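Local coordinates for regulatory Subunit of Protein Kinase A (cAMP-dependent) from Euglena gracilis (Euglena gracilis, PDB 6RSX) that binds cAMP and, as the regulatory subunit of protein kinase A, probably controls the activity of the kinase catalytic subunit, at residues T88-Q94 / A125-V131. Residues are numbered along the deposited sequence; the frame is centred on the assembly and turned at random.
Sequences TCNILIQ and AASVQAV. With CMP (adenosine-3',5'-cyclic-monophosphate), chain B.
In Ile-91, CG1 lies anti to the carbonyl carbon (chi1 -55°), and the next torsion (chi2 -55°) carries CD1 to Val-128 CG2, 3.7 Å away. Val-128 has CG1 anti to its backbone N, which sets that methyl against Cys-89 CB. Both residues belong to neighbouring antiparallel strands, 89-93 and 127-130, in the beta-roll of a cyclic nucleotide-binding domain. Ile-91 and Val-128 form a non-hydrogen-bonded pair, and their side chains run alongside each other on one face of the sheet.

The hydrogen-bonded pairs are Asn-90 with Gln-129 and Leu-92 with Ser-127. Each is closed by two N-H...O=C bonds, and the one from Leu-92 N to Ser-127 O is nearly straight (174°). Strand 102-107 flanks 89-93, and strand 70-72 flanks 127-130.

The Ile-91 face of the sheet lines the pocket of the bound cAMP. Ile-91 CG2 reaches N7 of the adenine at 3.6 Å. Farther along the base, Ile-93 CD1 lies 3.7 Å from N1. Ile-93 CG1 also packs on Ala-126 CB. Cutting Ile-91 back to an alanine is likely to leave both the Val-128 methyls and the imidazole part of the adenine without this apolar partner. At the phosphate, Ala-125 N donates to O2P over 2.8 Å, and Arg-124 binds the nucleotide too.

On the other face, Val-131 CG2 rests on the amide of Asn-90, 3.4 Å from CG. Leu-92 CD1 comes nearest to Gln-129 OE1, at 3.5 Å. Asn-90 OD1 is bonded to Thr-106 OG1 and Gln-129 NE2 to Gly-68 O, which anchors both amides. Their other ends share one water, which accepts from Asn-90 ND2 and donates to Gln-129 OE1 at 2.6 Å.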
loop_
_atom_site.group_PDB
_atom_site.type_symbol
_atom_site.label_atom_id
_atom_site.label_comp_id
_atom_site.label_asym_id
_atom_site.label_seq_id
_atom_site.Cartn_x
_atom_site.Cartn_y
_atom_site.Cartn_z
ATOM N N THR A 88 8.138 5.660 16.639
ATOM C CA THR A 88 8.650 5.004 15.445
ATOM C C THR A 88 9.394 3.731 15.869
ATOM O O THR A 88 9.867 3.615 17.000
ATOM C CB THR A 88 9.565 5.885 14.630
ATOM O OG1 THR A 88 10.761 6.166 15.391
ATOM C CG2 THR A 88 8.784 7.216 14.210
ATOM N N CYS A 89 9.513 2.803 14.929
ATOM C CA CYS A 89 10.155 1.505 15.138
ATOM C C CYS A 89 11.116 1.229 13.999
ATOM O O CYS A 89 10.841 1.594 12.848
ATOM C CB CYS A 89 9.122 0.322 15.194
ATOM S SG CYS A 89 8.041 0.353 16.624
ATOM N N ASN A 90 12.237 0.584 14.301
ATOM C CA ASN A 90 13.163 0.137 13.268
ATOM C C ASN A 90 12.893 -1.320 12.929
ATOM O O ASN A 90 12.746 -2.151 13.830
ATOM C CB ASN A 90 14.617 0.289 13.711
ATOM C CG ASN A 90 15.074 1.777 13.653
ATOM O OD1 ASN A 90 14.428 2.593 13.012
ATOM N ND2 ASN A 90 16.139 2.108 14.353
ATOM N N ILE A 91 12.872 -1.611 11.637
ATOM C CA ILE A 91 12.819 -2.976 11.117
ATOM C C ILE A 91 14.259 -3.413 10.888
ATOM O O ILE A 91 14.995 -2.784 10.108
ATOM C CB ILE A 91 12.023 -3.047 9.807
ATOM C CG1 ILE A 91 10.618 -2.472 9.976
ATOM C CG2 ILE A 91 12.023 -4.488 9.266
ATOM C CD1 ILE A 91 9.773 -3.109 11.124
ATOM N N LEU A 92 14.675 -4.468 11.584
ATOM C CA LEU A 92 16.042 -4.987 11.527
ATOM C C LEU A 92 16.009 -6.437 11.060
ATOM O O LEU A 92 15.206 -7.233 11.560
ATOM C CB LEU A 92 16.716 -4.906 12.906
ATOM C CG LEU A 92 16.706 -3.505 13.524
ATOM C CD1 LEU A 92 16.703 -3.539 15.009
ATOM C CD2 LEU A 92 17.954 -2.841 13.034
ATOM N N ILE A 93 16.869 -6.794 10.112
ATOM C CA ILE A 93 16.875 -8.157 9.592
ATOM C C ILE A 93 18.301 -8.702 9.589
ATOM O O ILE A 93 19.210 -8.095 9.018
ATOM C CB ILE A 93 16.245 -8.248 8.194
ATOM C CG1 ILE A 93 14.795 -7.732 8.245
ATOM C CG2 ILE A 93 16.324 -9.726 7.656
ATOM C CD1 ILE A 93 14.117 -7.647 6.845
ATOM N N GLN A 94 18.483 -9.859 10.229
ATOM C CA GLN A 94 19.756 -10.572 10.181
ATOM C C GLN A 94 19.762 -11.516 8.994
ATOM O O GLN A 94 18.732 -12.119 8.661
ATOM C CB GLN A 94 19.926 -11.440 11.457
ATOM C CG GLN A 94 19.884 -10.652 12.747
ATOM C CD GLN A 94 19.492 -11.548 13.871
ATOM O OE1 GLN A 94 18.364 -11.473 14.363
ATOM N NE2 GLN A 94 20.412 -12.420 14.286
ATOM N N ALA A 125 10.112 -12.689 10.497
ATOM C CA ALA A 125 11.121 -12.393 9.475
ATOM C C ALA A 125 12.042 -11.201 9.812
ATOM O O ALA A 125 13.024 -10.960 9.103
ATOM C CB ALA A 125 10.425 -12.134 8.115
ATOM N N ALA A 126 11.736 -10.450 10.861
ATOM C CA ALA A 126 12.506 -9.275 11.212
ATOM C C ALA A 126 12.321 -9.039 12.694
ATOM O O ALA A 126 11.307 -9.443 13.278
ATOM C CB ALA A 126 12.015 -8.065 10.390
ATOM N N SER A 127 13.295 -8.353 13.287
ATOM C CA SER A 127 13.089 -7.748 14.587
ATOM C C SER A 127 12.456 -6.366 14.411
ATOM O O SER A 127 12.724 -5.662 13.423
ATOM C CB SER A 127 14.423 -7.610 15.318
ATOM O OG SER A 127 15.049 -8.901 15.545
ATOM N N VAL A 128 11.675 -5.949 15.397
ATOM C CA VAL A 128 11.069 -4.605 15.376
ATOM C C VAL A 128 11.401 -3.935 16.697
ATOM O O VAL A 128 10.964 -4.401 17.764
ATOM C CB VAL A 128 9.550 -4.661 15.167
ATOM C CG1 VAL A 128 8.957 -3.230 15.055
ATOM C CG2 VAL A 128 9.219 -5.480 13.935
ATOM N N GLN A 129 12.182 -2.850 16.638
ATOM C CA GLN A 129 12.707 -2.219 17.846
ATOM C C GLN A 129 12.139 -0.818 18.005
ATOM O O GLN A 129 12.180 -0.030 17.054
ATOM C CB GLN A 129 14.235 -2.152 17.782
ATOM C CG GLN A 129 14.835 -1.526 19.014
ATOM C CD GLN A 129 16.355 -1.625 19.022
ATOM O OE1 GLN A 129 16.979 -1.639 17.974
ATOM N NE2 GLN A 129 16.947 -1.731 20.211
ATOM N N ALA A 130 11.628 -0.497 19.191
ATOM C CA ALA A 130 11.142 0.857 19.430
ATOM C C ALA A 130 12.320 1.821 19.355
ATOM O O ALA A 130 13.361 1.596 19.979
ATOM C CB ALA A 130 10.473 0.959 20.790
ATOM N N VAL A 131 12.150 2.917 18.615
ATOM C CA VAL A 131 13.184 3.953 18.565
ATOM C C VAL A 131 12.890 4.956 19.670
ATOM O O VAL A 131 13.730 5.211 20.532
ATOM C CB VAL A 131 13.223 4.623 17.192
ATOM C CG1 VAL A 131 14.216 5.827 17.191
ATOM C CG2 VAL A 131 13.623 3.636 16.132
HETATM P P CMP B . 6.517 -11.048 10.708
HETATM O O1P CMP B . 5.319 -11.751 11.431
HETATM O O2P CMP B . 7.532 -11.773 9.928
HETATM O "O5'" CMP B . 7.393 -10.277 11.815
HETATM C "C5'" CMP B . 8.270 -9.214 11.449
HETATM C "C4'" CMP B . 7.472 -8.260 10.609
HETATM O "O4'" CMP B . 8.225 -7.170 10.063
HETATM C "C3'" CMP B . 6.884 -8.895 9.376
HETATM O "O3'" CMP B . 5.877 -9.828 9.695
HETATM C "C2'" CMP B . 6.417 -7.680 8.569
HETATM O "O2'" CMP B . 5.132 -7.297 9.031
HETATM C "C1'" CMP B . 7.461 -6.610 8.997
HETATM N N9 CMP B . 8.395 -6.225 7.945
HETATM C C8 CMP B . 8.701 -4.927 7.598
HETATM N N7 CMP B . 9.623 -4.956 6.653
HETATM C C5 CMP B . 9.862 -6.247 6.380
HETATM C C6 CMP B . 10.715 -6.775 5.450
HETATM N N6 CMP B . 11.604 -6.148 4.501
HETATM N N1 CMP B . 10.816 -8.075 5.280
HETATM C C2 CMP B . 10.078 -8.885 6.098
HETATM N N3 CMP B . 9.204 -8.381 7.031
HETATM C C4 CMP B . 9.118 -7.040 7.171
HETATM O O HOH W 1 17.367 0.218 16.167
HETATM O O HOH W 2 16.885 -9.266 13.669
#